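Local coordinates for putative ABC transporter amino acid-binding protein (Sinorhizobium meliloti, PDB 2Q89) that probably serves as the solute-binding component of an ABC transporter, enclosing a hydroxyectoine molecule between its two lobes, at residues 20-25 and 171-176. Residues are numbered along the deposited sequence; the frame is centred on the assembly and turned at random.
With 6CS ((4S,5S)-5-hydroxy-2-methyl-1,4,5,6-tetrahydropyrimidine-4-carboxylic acid), chain F.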
loop_
_atom_site.group_PDB
_atom_site.type_symbol
_atom_site.label_atom_id
_atom_site.label_comp_id
_atom_site.label_asym_id
_atom_site.label_seq_id
_atom_site.Cartn_x
_atom_site.Cartn_y
_atom_site.Cartn_z
ATOM N N ALA A 20 -1.471 -1.641 7.432
ATOM C CA ALA A 20 -2.802 -1.028 7.529
ATOM C C ALA A 20 -3.971 -2.030 7.535
ATOM O O ALA A 20 -5.125 -1.634 7.766
ATOM C CB ALA A 20 -2.997 -0.016 6.414
ATOM N N ASN A 21 -3.675 -3.307 7.291
ATOM C CA ASN A 21 -4.700 -4.362 7.105
ATOM C C ASN A 21 -5.594 -4.137 5.880
ATOM O O ASN A 21 -6.788 -3.848 6.009
ATOM C CB ASN A 21 -5.547 -4.595 8.373
ATOM C CG ASN A 21 -6.418 -5.857 8.284
ATOM O OD1 ASN A 21 -6.178 -6.743 7.463
ATOM N ND2 ASN A 21 -7.433 -5.935 9.136
ATOM N N GLU A 22 -5.006 -4.290 4.695
ATOM C CA GLU A 22 -5.716 -4.129 3.423
ATOM C C GLU A 22 -5.291 -5.249 2.467
ATOM O O GLU A 22 -4.299 -5.109 1.747
ATOM C CB GLU A 22 -5.400 -2.753 2.821
ATOM C CG GLU A 22 -6.069 -2.457 1.484
ATOM C CD GLU A 22 -5.514 -1.213 0.817
ATOM O OE1 GLU A 22 -5.454 -0.146 1.474
ATOM O OE2 GLU A 22 -5.141 -1.295 -0.373
ATOM N N PRO A 23 -6.019 -6.369 2.470
ATOM C CA PRO A 23 -5.671 -7.501 1.609
ATOM C C PRO A 23 -5.810 -7.127 0.127
ATOM O O PRO A 23 -6.730 -6.390 -0.221
ATOM C CB PRO A 23 -6.696 -8.578 1.998
ATOM C CG PRO A 23 -7.283 -8.127 3.301
ATOM C CD PRO A 23 -7.226 -6.635 3.279
ATOM N N PRO A 24 -4.941 -7.642 -0.744
ATOM C CA PRO A 24 -3.908 -8.613 -0.386
ATOM C C PRO A 24 -2.519 -8.019 -0.099
ATOM O O PRO A 24 -1.530 -8.750 -0.142
ATOM C CB PRO A 24 -3.845 -9.488 -1.640
ATOM C CG PRO A 24 -4.142 -8.507 -2.787
ATOM C CD PRO A 24 -4.933 -7.349 -2.190
ATOM N N PHE A 25 -2.449 -6.717 0.179
ATOM C CA PHE A 25 -1.195 -6.071 0.552
ATOM C C PHE A 25 -0.790 -6.497 1.964
ATOM O O PHE A 25 0.330 -6.964 2.183
ATOM C CB PHE A 25 -1.315 -4.543 0.458
ATOM C CG PHE A 25 -1.356 -4.021 -0.955
ATOM C CD1 PHE A 25 -2.556 -3.948 -1.652
ATOM C CD2 PHE A 25 -0.191 -3.616 -1.592
ATOM C CE1 PHE A 25 -2.593 -3.474 -2.963
ATOM C CE2 PHE A 25 -0.220 -3.139 -2.895
ATOM C CZ PHE A 25 -1.424 -3.068 -3.582
ATOM N N SER A 171 -12.243 4.153 -3.253
ATOM C CA SER A 171 -11.081 3.943 -4.115
ATOM C C SER A 171 -9.868 3.349 -3.394
ATOM O O SER A 171 -9.346 3.940 -2.447
ATOM C CB SER A 171 -10.694 5.253 -4.822
ATOM O OG SER A 171 -9.685 5.044 -5.802
ATOM N N LEU A 172 -9.437 2.177 -3.857
ATOM C CA LEU A 172 -8.207 1.528 -3.394
ATOM C C LEU A 172 -7.471 0.996 -4.629
ATOM O O LEU A 172 -7.959 1.182 -5.742
ATOM C CB LEU A 172 -8.526 0.379 -2.421
ATOM C CG LEU A 172 -9.119 0.649 -1.032
ATOM C CD1 LEU A 172 -9.392 -0.663 -0.291
ATOM C CD2 LEU A 172 -8.214 1.539 -0.208
ATOM N N PRO A 173 -6.306 0.359 -4.462
ATOM C CA PRO A 173 -5.688 -0.368 -5.571
ATOM C C PRO A 173 -6.582 -1.506 -6.068
ATOM O O PRO A 173 -7.361 -2.067 -5.295
ATOM C CB PRO A 173 -4.405 -0.947 -4.953
ATOM C CG PRO A 173 -4.128 -0.099 -3.763
ATOM C CD PRO A 173 -5.475 0.300 -3.241
ATOM N N VAL A 174 -6.448 -1.837 -7.349
ATOM C CA VAL A 174 -7.267 -2.850 -8.017
ATOM C C VAL A 174 -7.385 -4.165 -7.239
ATOM O O VAL A 174 -8.488 -4.692 -7.068
ATOM C CB VAL A 174 -6.746 -3.122 -9.456
ATOM C CG1 VAL A 174 -7.576 -4.189 -10.150
ATOM C CG2 VAL A 174 -6.742 -1.832 -10.280
ATOM N N LEU A 175 -6.255 -4.684 -6.764
ATOM C CA LEU A 175 -6.242 -5.960 -6.046
ATOM C C LEU A 175 -6.995 -5.893 -4.718
ATOM O O LEU A 175 -7.704 -6.837 -4.358
ATOM C CB LEU A 175 -4.808 -6.468 -5.856
ATOM C CG LEU A 175 -4.106 -6.911 -7.148
ATOM C CD1 LEU A 175 -2.605 -7.031 -6.930
ATOM C CD2 LEU A 175 -4.681 -8.224 -7.687
ATOM N N SER A 176 -6.848 -4.770 -4.014
ATOM C CA SER A 176 -7.563 -4.507 -2.763
ATOM C C SER A 176 -9.076 -4.421 -2.985
ATOM O O SER A 176 -9.842 -5.036 -2.249
ATOM C CB SER A 176 -7.074 -3.205 -2.123
ATOM O OG SER A 176 -5.671 -3.192 -1.951
HETATM O O 6CS F . -1.044 5.439 -0.136
HETATM C C 6CS F . -0.719 4.301 -0.523
HETATM O OXT 6CS F . 0.460 3.900 -0.656
HETATM C CA 6CS F . -1.862 3.311 -0.887
HETATM N N 6CS F . -1.365 1.917 -0.868
HETATM C CAI 6CS F . -2.224 0.839 -0.585
HETATM C CAA 6CS F . -1.678 -0.578 -0.580
HETATM N NAG 6CS F . -3.580 1.038 -0.288
HETATM C CG2 6CS F . -4.159 2.394 -0.285
HETATM C CB 6CS F . -3.105 3.464 0.023
HETATM O OG1 6CS F . -3.737 4.712 -0.231
HETATM O O HOH W 1 -9.141 -5.283 0.171
#
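In the ligand cleft of this family 3 solute-binding protein, where the two lobes meet, the loop after strand 14-19 carries Glu22 against Ser176, in the first turn of helix 174-184 of the other lobe. Glu22 OE2 accepts a hydrogen bond from Ser176 OG (2.5 Å) through its anti lone pair, the one facing away from OE1. Glu22 suits a site for the cyclic amidine of hydroxyectoine: its extended chain, with CG anti to the backbone N (chi1 180°), carries the carboxylate across to ring nitrogen NAG. NAG gives a good hydrogen bond to Glu22 OE2 (2.8 Å, with an N-H...O angle of 158°) and a weak one to OE1, while OE1 is also hydrogen-bonded to Tyr61.

Phe25 supplies a flat apolar wall, with methyl CAA of the ligand lying over the centre of one face, 3.4 Å above the plane. Ser176 OG sits at the edge of the same ring, where a small hydroxyl fits and can still donate to OE2. Pro173, the N-cap residue of the helix, touches both Glu22 and Phe25: its CD lies 3.3 Å from Glu22 OE2, and its apolar ring meets Phe25 CE1 obliquely through CB. Farther from the ligand, Pro24, which follows a cis peptide bond, packs its CG on Leu175 CB (3.7 Å), the two side chains crossing at about a right angle. Pro23 O accepts a CA-H...O contact from Ser176 CA and a hydrogen bond from a water that also donates to Ser176 O (2.5 Å), joining the lobes.

Glu22 OE2 thus accepts one hydrogen bond from the other lobe and one from the ligand. This shared grip is consistent with a closed state in which binding of the presumably cationic amidine and lobe closure support each other.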